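Local coordinates for MMACHC-like protein (Caenorhabditis elegans, PDB 5UJC), which probably catalyses the flavin-dependent reductive dealkylation of cyanocobalamin to cob(II)alamin, binding vitamin B12 as part of its intracellular trafficking, at residues E37-G40 / E41-F45; S175-P178 / I179-G182; A211-D214 / V215-A218. All coordinates share one frame; numbering follows the deposited sequence. Where two conformers were deposited one is given.

How the contacts relate
All three contacts are local, each within one continuous run of chain, and lie in series, none crossing or enclosing another. Contact 1 comes first, where helix 32-39 ends and bends into the loop leading to strand 53-60. Contact 2 closes a reversal after strand 174-176, before strand 185-196 of the four-stranded sheet. Contact 3 covers the N-cap and first two turns of helix 212-225. Contact 1 stands apart, its centre about 25 Å from that of contact 2 and about 27 Å from that of contact 3, whereas contacts 2 and 3 come within about 5 Å at their nearest atoms. Contacts 1 and 2 reach the bound methylcobalamin through backbone hydrogen bonds, from Val39 and Ser175.

Contact 1: E37-G40 / E41-F45; sequences EAVG and ESSPF
Glu37 meets Glu41 at the end of helix 32-39, with OE1 of Glu41 lying 4.2 Å from CA of Glu37. A water bridges this loose approach: it donates to O of Glu37 at 2.7 Å and to OE1 of Glu41 at 2.8 Å, joining a carbonyl of the last helical turn to the carboxylate. The bend in the Glu41 chain at its second torsion (chi2 104°) brings the acid back alongside the helix end, while the side chain of Glu37 is extended and leaves the water bridge to its backbone carbonyl.

Ala38 faces helix 134-140, touching Thr136 and Val140. Val39 turns its CG2 branch to the loop, where it packs 4.1 Å from CB of Phe45; the Phe45 ring itself leads onward to Leu133 and the ligand. The carbonyl O of Val39 is hydrogen-bonded to O8R of methylcobalamin, and 3.4 Å separates it from OG of Ser43. That hydroxyl is a weak donor at best here, since O of Gly40 lies 3.3 Å from the same Ser43 OG and its one proton could serve either.

Gly40 is where the chain leaves helical geometry, with phi at 107°. A CB in this conformation would press on the carbonyl O of Val39, which accounts for glycine. Its own carbonyl O receives N of Ser43 at 3.0 Å in a nearly straight bond (162°), although the donor sits well above the carbonyl plane. This bond closes a type I beta turn from Gly40 to Ser43, and N of Phe45 then donates to OG of Ser43 at 3.1 Å, completing an ST turn. A helix end broken by glycine and followed by a type I turn and an ST turn thus contributes Ala38, Val39, Ser43 and Phe45 to the cobalamin pocket.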
ATOM      1  N   GLU A  37     -11.110  -9.076 -14.163  1.00 14.71           N
ATOM      2  CA  GLU A  37     -11.248  -8.489 -15.513  1.00 15.24           C
ATOM      3  C   GLU A  37      -9.971  -7.724 -15.907  1.00 13.94           C
ATOM      4  O   GLU A  37      -9.518  -7.804 -17.051  1.00 17.09           O
ATOM      5  CB  GLU A  37     -12.495  -7.565 -15.588  1.00 19.22           C
ATOM      6  CG  GLU A  37     -12.675  -6.816 -16.919  1.00 27.15           C
ATOM      7  CD  GLU A  37     -13.777  -5.749 -16.869  1.00 39.69           C
ATOM      8  OE1 GLU A  37     -14.095  -5.232 -15.758  1.00 42.90           O
ATOM      9  OE2 GLU A  37     -14.313  -5.409 -17.948  1.00 51.85           O
ATOM     10  N   ALA A  38      -9.378  -7.014 -14.942  1.00 11.29           N
ATOM     11  CA  ALA A  38      -8.222  -6.203 -15.216  1.00 11.17           C
ATOM     12  C   ALA A  38      -6.941  -7.069 -15.434  1.00 11.96           C
ATOM     13  O   ALA A  38      -6.189  -6.831 -16.383  1.00 14.57           O
ATOM     14  CB  ALA A  38      -7.996  -5.207 -14.104  1.00 12.13           C
ATOM     15  N   VAL A  39      -6.689  -8.031 -14.544  1.00 11.62           N
ATOM     16  CA  VAL A  39      -5.489  -8.867 -14.694  1.00 13.18           C
ATOM     17  C   VAL A  39      -5.619  -9.874 -15.792  1.00 15.27           C
ATOM     18  O   VAL A  39      -4.606 -10.332 -16.338  1.00 18.77           O
ATOM     19  CB  VAL A  39      -5.046  -9.577 -13.377  1.00 13.43           C
ATOM     20  CG1 VAL A  39      -4.717  -8.551 -12.302  1.00 14.17           C
ATOM     21  CG2 VAL A  39      -6.085 -10.567 -12.861  1.00 12.53           C
ATOM     22  N   GLY A  40      -6.860 -10.209 -16.147  1.00 14.52           N
ATOM     23  CA  GLY A  40      -7.142 -11.250 -17.125  1.00 17.75           C
ATOM     24  C   GLY A  40      -7.689 -12.486 -16.438  1.00 14.99           C
ATOM     25  O   GLY A  40      -7.072 -13.024 -15.500  1.00 15.08           O
ATOM     26  N   GLU A  41      -8.828 -12.969 -16.918  1.00 18.21           N
ATOM     27  CA  GLU A  41      -9.526 -14.055 -16.255  1.00 16.88           C
ATOM     28  C   GLU A  41      -8.703 -15.355 -16.262  1.00 14.67           C
ATOM     29  O   GLU A  41      -8.890 -16.209 -15.403  1.00 14.85           O
ATOM     30  CB  GLU A  41     -10.897 -14.285 -16.908  1.00 22.90           C
ATOM     31  CG  GLU A  41     -11.902 -13.163 -16.631  1.00 29.72           C
ATOM     32  CD  GLU A  41     -12.109 -12.233 -17.821  1.00 42.39           C
ATOM     33  OE1 GLU A  41     -11.113 -11.649 -18.310  1.00 43.73           O
ATOM     34  OE2 GLU A  41     -13.273 -12.087 -18.271  1.00 52.53           O
ATOM     35  N   SER A  42      -7.825 -15.509 -17.248  1.00 13.55           N
ATOM     36  CA  SER A  42      -6.992 -16.688 -17.336  1.00 13.60           C
ATOM     37  C   SER A  42      -5.558 -16.426 -16.951  1.00 14.50           C
ATOM     38  O   SER A  42      -4.705 -17.289 -17.118  1.00 17.91           O
ATOM     39  CB  SER A  42      -7.050 -17.318 -18.749  1.00 13.89           C
ATOM     40  OG  SER A  42      -6.600 -16.435 -19.783  1.00 16.45           O
ATOM     41  N   SER A  43      -5.285 -15.273 -16.369  1.00 14.61           N
ATOM     42  CA  SER A  43      -3.930 -14.996 -15.948  1.00 15.63           C
ATOM     43  C   SER A  43      -3.598 -15.759 -14.653  1.00 14.48           C
ATOM     44  O   SER A  43      -4.498 -16.144 -13.902  1.00 15.23           O
ATOM     45  CB  SER A  43      -3.714 -13.514 -15.798  1.00 19.54           C
ATOM     46  OG  SER A  43      -3.925 -13.133 -14.573  1.00 24.48           O
ATOM     47  N   PRO A  44      -2.305 -15.916 -14.349  1.00 15.81           N
ATOM     48  CA  PRO A  44      -1.920 -16.559 -13.081  1.00 16.62           C
ATOM     49  C   PRO A  44      -2.420 -15.799 -11.834  1.00 15.26           C
ATOM     50  O   PRO A  44      -2.468 -16.360 -10.729  1.00 17.54           O
ATOM     51  CB  PRO A  44      -0.387 -16.554 -13.140  1.00 21.36           C
ATOM     52  CG  PRO A  44      -0.061 -16.482 -14.558  1.00 25.53           C
ATOM     53  CD  PRO A  44      -1.157 -15.722 -15.238  1.00 19.36           C
ATOM     54  N   PHE A  45      -2.734 -14.528 -12.030  1.00 13.01           N
ATOM     55  CA  PHE A  45      -3.136 -13.645 -10.958  1.00 12.16           C
ATOM     56  C   PHE A  45      -4.642 -13.683 -10.675  1.00 12.16           C
ATOM     57  O   PHE A  45      -5.094 -13.129  -9.704  1.00 12.86           O
ATOM     58  CB  PHE A  45      -2.702 -12.211 -11.300  1.00 12.42           C
ATOM     59  CG  PHE A  45      -1.220 -12.036 -11.297  1.00 11.58           C
ATOM     60  CD1 PHE A  45      -0.536 -11.957 -10.109  1.00 12.31           C
ATOM     61  CD2 PHE A  45      -0.503 -12.010 -12.490  1.00 12.14           C
ATOM     62  CE1 PHE A  45       0.830 -11.845 -10.095  1.00 13.26           C
ATOM     63  CE2 PHE A  45       0.859 -11.873 -12.481  1.00 13.71           C
ATOM     64  CZ  PHE A  45       1.525 -11.771 -11.282  1.00 12.37           C
TER
HETATM   65  O   HOH W   1     -10.622  -9.005 -19.200  1.00 32.78           O

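Contact 2: S175-P178 / I179-G182; sequences SLHP and IYGG
His177 and Tyr180 lie side by side and point the same way, their ring centroids 4.7 Å apart and their planes inclined at 46°. CD2 of Tyr180 sits over one face of the imidazole, offset toward the rim and 3.3 Å from CE1 of His177, while CD of Pro178 lies over the rim of the opposite face. With CG of His177 anti to the backbone N (chi1 -171°), the ring swings over the turn that follows. Its ND1 points at the peptide groups: N of Ile179 donates to ND1 of His177 at 3.0 Å from close to the ring plane, and N of Tyr180 adds a weak bond to the same atom at 3.3 Å.

The backbone is closed by an antiparallel hydrogen-bonded pair. N of His177 donates to O of Gly181 at 2.9 Å (177°), and N of Gly181 returns to O of His177 at 2.9 Å. CD2 of Leu176 rests 3.6 Å from N of Gly182. Ser175, within strand 174-176, hydrogen-bonds methylcobalamin through its N.

Replacing the imidazole of His177 by the methyl of an alanine is likely to leave the N-H groups of Ile179 and Tyr180 without this acceptor and to remove the bond to Glu26. Because ND1 accepts from two amides and NE2 bonds OE1 of Glu26, the ring is probably neutral with its proton on NE2, joining the turn to strand 25-31.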
ATOM      1  N   SER A 175       1.423   4.064  -9.119  1.00  8.05           N
ATOM      2  CA  SER A 175       0.097   4.615  -8.788  1.00  7.92           C
ATOM      3  C   SER A 175       0.244   5.935  -8.077  1.00  7.74           C
ATOM      4  O   SER A 175       1.138   6.109  -7.234  1.00  9.03           O
ATOM      5  CB  SER A 175      -0.679   3.656  -7.886  1.00  8.34           C
ATOM      6  OG  SER A 175      -0.896   2.431  -8.534  1.00  9.78           O
ATOM      7  N   LEU A 176      -0.677   6.863  -8.371  1.00  8.13           N
ATOM      8  CA  LEU A 176      -0.705   8.151  -7.700  1.00  8.66           C
ATOM      9  C   LEU A 176      -2.072   8.425  -7.114  1.00  8.93           C
ATOM     10  O   LEU A 176      -3.104   8.319  -7.785  1.00 10.28           O
ATOM     11  CB  LEU A 176      -0.282   9.290  -8.661  1.00  9.24           C
ATOM     12  CG  LEU A 176       1.185   9.244  -9.131  1.00  9.94           C
ATOM     13  CD1 LEU A 176       1.427  10.232 -10.253  1.00 12.26           C
ATOM     14  CD2 LEU A 176       2.157   9.484  -7.977  1.00 10.43           C
ATOM     15  N   HIS A 177      -2.052   8.752  -5.832  1.00  9.17           N
ATOM     16  CA  HIS A 177      -3.233   8.978  -5.024  1.00  8.99           C
ATOM     17  C   HIS A 177      -3.676  10.448  -5.153  1.00  9.46           C
ATOM     18  O   HIS A 177      -2.840  11.338  -5.243  1.00  9.63           O
ATOM     19  CB  HIS A 177      -2.856   8.638  -3.583  1.00  9.00           C
ATOM     20  CG  HIS A 177      -4.002   8.604  -2.621  1.00 10.17           C
ATOM     21  ND1 HIS A 177      -4.624   9.735  -2.150  1.00 10.05           N
ATOM     22  CD2 HIS A 177      -4.605   7.561  -2.009  1.00 10.60           C
ATOM     23  CE1 HIS A 177      -5.588   9.388  -1.311  1.00 10.51           C
ATOM     24  NE2 HIS A 177      -5.589   8.072  -1.205  1.00 10.29           N
ATOM     25  N   PRO A 178      -4.989  10.699  -5.145  1.00 10.22           N
ATOM     26  CA  PRO A 178      -5.471  12.072  -5.370  1.00 11.56           C
ATOM     27  C   PRO A 178      -5.137  13.084  -4.257  1.00 12.28           C
ATOM     28  O   PRO A 178      -5.190  14.312  -4.485  1.00 16.27           O
ATOM     29  CB  PRO A 178      -6.987  11.888  -5.509  1.00 13.67           C
ATOM     30  CG  PRO A 178      -7.294  10.618  -4.838  1.00 13.87           C
ATOM     31  CD  PRO A 178      -6.103   9.742  -5.058  1.00 11.35           C
ATOM     32  N   ILE A 179      -4.885  12.586  -3.050  1.00 10.90           N
ATOM     33  CA  ILE A 179      -4.456  13.437  -1.929  1.00 10.94           C
ATOM     34  C   ILE A 179      -2.937  13.361  -1.753  1.00 10.12           C
ATOM     35  O   ILE A 179      -2.277  14.384  -1.572  1.00 12.35           O
ATOM     36  CB  ILE A 179      -5.131  13.024  -0.585  1.00 12.63           C
ATOM     37  CG1 ILE A 179      -6.656  12.988  -0.700  1.00 13.37           C
ATOM     38  CG2 ILE A 179      -4.696  13.957   0.516  1.00 13.17           C
ATOM     39  CD1 ILE A 179      -7.361  12.551   0.576  1.00 19.24           C
ATOM     40  N   TYR A 180      -2.385  12.139  -1.796  1.00  8.85           N
ATOM     41  CA  TYR A 180      -1.029  11.890  -1.331  1.00  9.26           C
ATOM     42  C   TYR A 180       0.027  11.754  -2.432  1.00  8.39           C
ATOM     43  O   TYR A 180       1.205  11.681  -2.117  1.00  9.00           O
ATOM     44  CB  TYR A 180      -0.991  10.653  -0.441  1.00  9.54           C
ATOM     45  CG  TYR A 180      -1.946  10.754   0.721  1.00  9.36           C
ATOM     46  CD1 TYR A 180      -1.766  11.691   1.710  1.00  9.75           C
ATOM     47  CD2 TYR A 180      -3.071   9.951   0.787  1.00 10.49           C
ATOM     48  CE1 TYR A 180      -2.675  11.834   2.752  1.00 10.98           C
ATOM     49  CE2 TYR A 180      -4.010  10.110   1.791  1.00 11.46           C
ATOM     50  CZ  TYR A 180      -3.802  11.054   2.785  1.00 11.49           C
ATOM     51  OH  TYR A 180      -4.714  11.212   3.819  1.00 14.94           O
ATOM     52  N   GLY A 181      -0.367  11.750  -3.716  1.00  9.07           N
ATOM     53  CA  GLY A 181       0.609  11.499  -4.787  1.00  8.73           C
ATOM     54  C   GLY A 181       1.196  10.117  -4.582  1.00  8.14           C
ATOM     55  O   GLY A 181       0.468   9.135  -4.555  1.00  9.46           O
ATOM     56  N   GLY A 182       2.516  10.055  -4.407  1.00  7.86           N
ATOM     57  CA  GLY A 182       3.197   8.817  -4.073  1.00  7.95           C
ATOM     58  C   GLY A 182       3.563   8.665  -2.593  1.00  7.67           C
ATOM     59  O   GLY A 182       4.299   7.734  -2.236  1.00  8.57           O
TER

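Contact 3: A211-D214 / V215-A218; sequences ASED and VRTA
Two bends bring Glu213 and Arg216 together on the first turn of helix 212-225: the glutamate chain folds at its second torsion (chi2 -65°) and the arginine chain at its third (chi3 -84°). Glu213 thus delivers OE2 to the edge of the guanidinium, 2.7 Å from NH1 of Arg216. This is a salt bridge, but its hydrogen bond is weak, and the carboxylate and guanidinium planes are turned 63° apart, so the two groups do not pair flat. The same fold of the arginine lays its guanidinium back over the helix end, with O of Ser212 above the centre of one face. From the other end of the group, NH2 is bonded to O of Phe152, so the head is held at two points.

Regular helical bonds run beneath. N of Val215 donates to O of Ala211, the N-cap residue, at 3.2 Å, and N of Arg216 to O of Ser212 at 2.9 Å. O of Glu213 takes N of Thr217 at 3.1 Å and also has OG1 of Thr217 at 3.0 Å, although where that hydroxyl proton goes is not settled. The side chain of Val215 touches Phe152 and Leu209.

A negative Glu213 near the helix N terminus is likely to be favoured by the helix dipole, and its charge is probably offset in part by Arg216, which in turn links the helix to the loop holding Phe152.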
ATOM      1  N   ALA A 211      -0.651  14.755 -18.865  1.00 11.87           N
ATOM      2  CA  ALA A 211       0.280  14.836 -20.013  1.00 11.94           C
ATOM      3  C   ALA A 211       1.212  13.627 -20.004  1.00 11.94           C
ATOM      4  O   ALA A 211       1.891  13.348 -18.968  1.00 12.27           O
ATOM      5  CB  ALA A 211       1.081  16.125 -19.954  1.00 14.92           C
ATOM      6  N   SER A 212       1.277  12.915 -21.134  1.00 13.62           N
ATOM      7  CA  SER A 212       2.045  11.674 -21.198  0.70 13.01           C
ATOM      8  C   SER A 212       3.523  11.863 -20.894  1.00 14.35           C
ATOM      9  O   SER A 212       4.157  10.970 -20.329  1.00 15.33           O
ATOM     10  CB  SER A 212       1.866  10.988 -22.548  0.70 15.66           C
ATOM     11  OG  SER A 212       0.532  10.545 -22.699  0.70 19.20           O
ATOM     12  N   GLU A 213       4.091  13.015 -21.273  1.00 14.49           N
ATOM     13  CA  GLU A 213       5.514  13.245 -20.976  1.00 14.73           C
ATOM     14  C   GLU A 213       5.767  13.368 -19.464  1.00 14.69           C
ATOM     15  O   GLU A 213       6.802  12.994 -19.005  1.00 15.16           O
ATOM     16  CB  GLU A 213       6.071  14.453 -21.741  1.00 19.82           C
ATOM     17  CG  GLU A 213       6.145  14.267 -23.253  1.00 25.44           C
ATOM     18  CD  GLU A 213       7.136  13.180 -23.737  1.00 36.53           C
ATOM     19  OE1 GLU A 213       8.087  12.811 -23.023  1.00 41.26           O
ATOM     20  OE2 GLU A 213       6.947  12.697 -24.869  1.00 51.24           O
ATOM     21  N   ASP A 214       4.806  13.920 -18.713  1.00 12.73           N
ATOM     22  CA  ASP A 214       4.904  13.923 -17.226  1.00 12.67           C
ATOM     23  C   ASP A 214       4.843  12.521 -16.670  1.00 12.50           C
ATOM     24  O   ASP A 214       5.609  12.173 -15.756  1.00 11.86           O
ATOM     25  CB  ASP A 214       3.791  14.764 -16.576  1.00 14.38           C
ATOM     26  CG  ASP A 214       3.953  16.245 -16.824  1.00 17.13           C
ATOM     27  OD1 ASP A 214       5.111  16.719 -16.990  1.00 19.20           O
ATOM     28  OD2 ASP A 214       2.932  16.941 -16.830  1.00 19.17           O
ATOM     29  N   VAL A 215       3.994  11.679 -17.267  1.00 12.18           N
ATOM     30  CA  VAL A 215       3.891  10.280 -16.832  1.00 11.41           C
ATOM     31  C   VAL A 215       5.205   9.569 -17.055  1.00 10.60           C
ATOM     32  O   VAL A 215       5.716   8.878 -16.158  1.00 11.17           O
ATOM     33  CB  VAL A 215       2.746   9.529 -17.564  1.00 11.92           C
ATOM     34  CG1 VAL A 215       2.738   8.052 -17.184  1.00 12.22           C
ATOM     35  CG2 VAL A 215       1.402  10.170 -17.266  1.00 11.94           C
ATOM     36  N   ARG A 216       5.796   9.744 -18.245  1.00 12.75           N
ATOM     37  CA  ARG A 216       7.043   9.048 -18.529  1.00 13.21           C
ATOM     38  C   ARG A 216       8.176   9.526 -17.594  1.00 13.71           C
ATOM     39  O   ARG A 216       8.955   8.716 -17.095  1.00 13.80           O
ATOM     40  CB  ARG A 216       7.441   9.185 -20.014  1.00 14.49           C
ATOM     41  CG  ARG A 216       6.551   8.373 -20.963  1.00 16.13           C
ATOM     42  CD  ARG A 216       7.053   8.370 -22.409  1.00 22.25           C
ATOM     43  NE  ARG A 216       6.587   9.546 -23.092  1.00 29.38           N
ATOM     44  CZ  ARG A 216       5.433   9.646 -23.782  1.00 25.81           C
ATOM     45  NH1 ARG A 216       5.093  10.804 -24.294  1.00 30.08           N
ATOM     46  NH2 ARG A 216       4.619   8.583 -23.958  1.00 28.44           N
ATOM     47  N   THR A 217       8.203  10.818 -17.295  1.00 14.27           N
ATOM     48  CA  THR A 217       9.196  11.359 -16.363  1.00 14.39           C
ATOM     49  C   THR A 217       8.987  10.781 -14.959  1.00 12.54           C
ATOM     50  O   THR A 217       9.940  10.390 -14.293  1.00 13.32           O
ATOM     51  CB  THR A 217       9.150  12.882 -16.320  1.00 14.84           C
ATOM     52  OG1 THR A 217       9.413  13.385 -17.627  1.00 18.52           O
ATOM     53  CG2 THR A 217      10.192  13.442 -15.360  1.00 16.34           C
ATOM     54  N   ALA A 218       7.733  10.720 -14.523  1.00 11.27           N
ATOM     55  CA  ALA A 218       7.414  10.175 -13.192  1.00 11.25           C
ATOM     56  C   ALA A 218       7.867   8.717 -13.095  1.00 10.98           C
ATOM     57  O   ALA A 218       8.447   8.293 -12.072  1.00 11.99           O
ATOM     58  CB  ALA A 218       5.924  10.289 -12.919  1.00 11.79           C
TER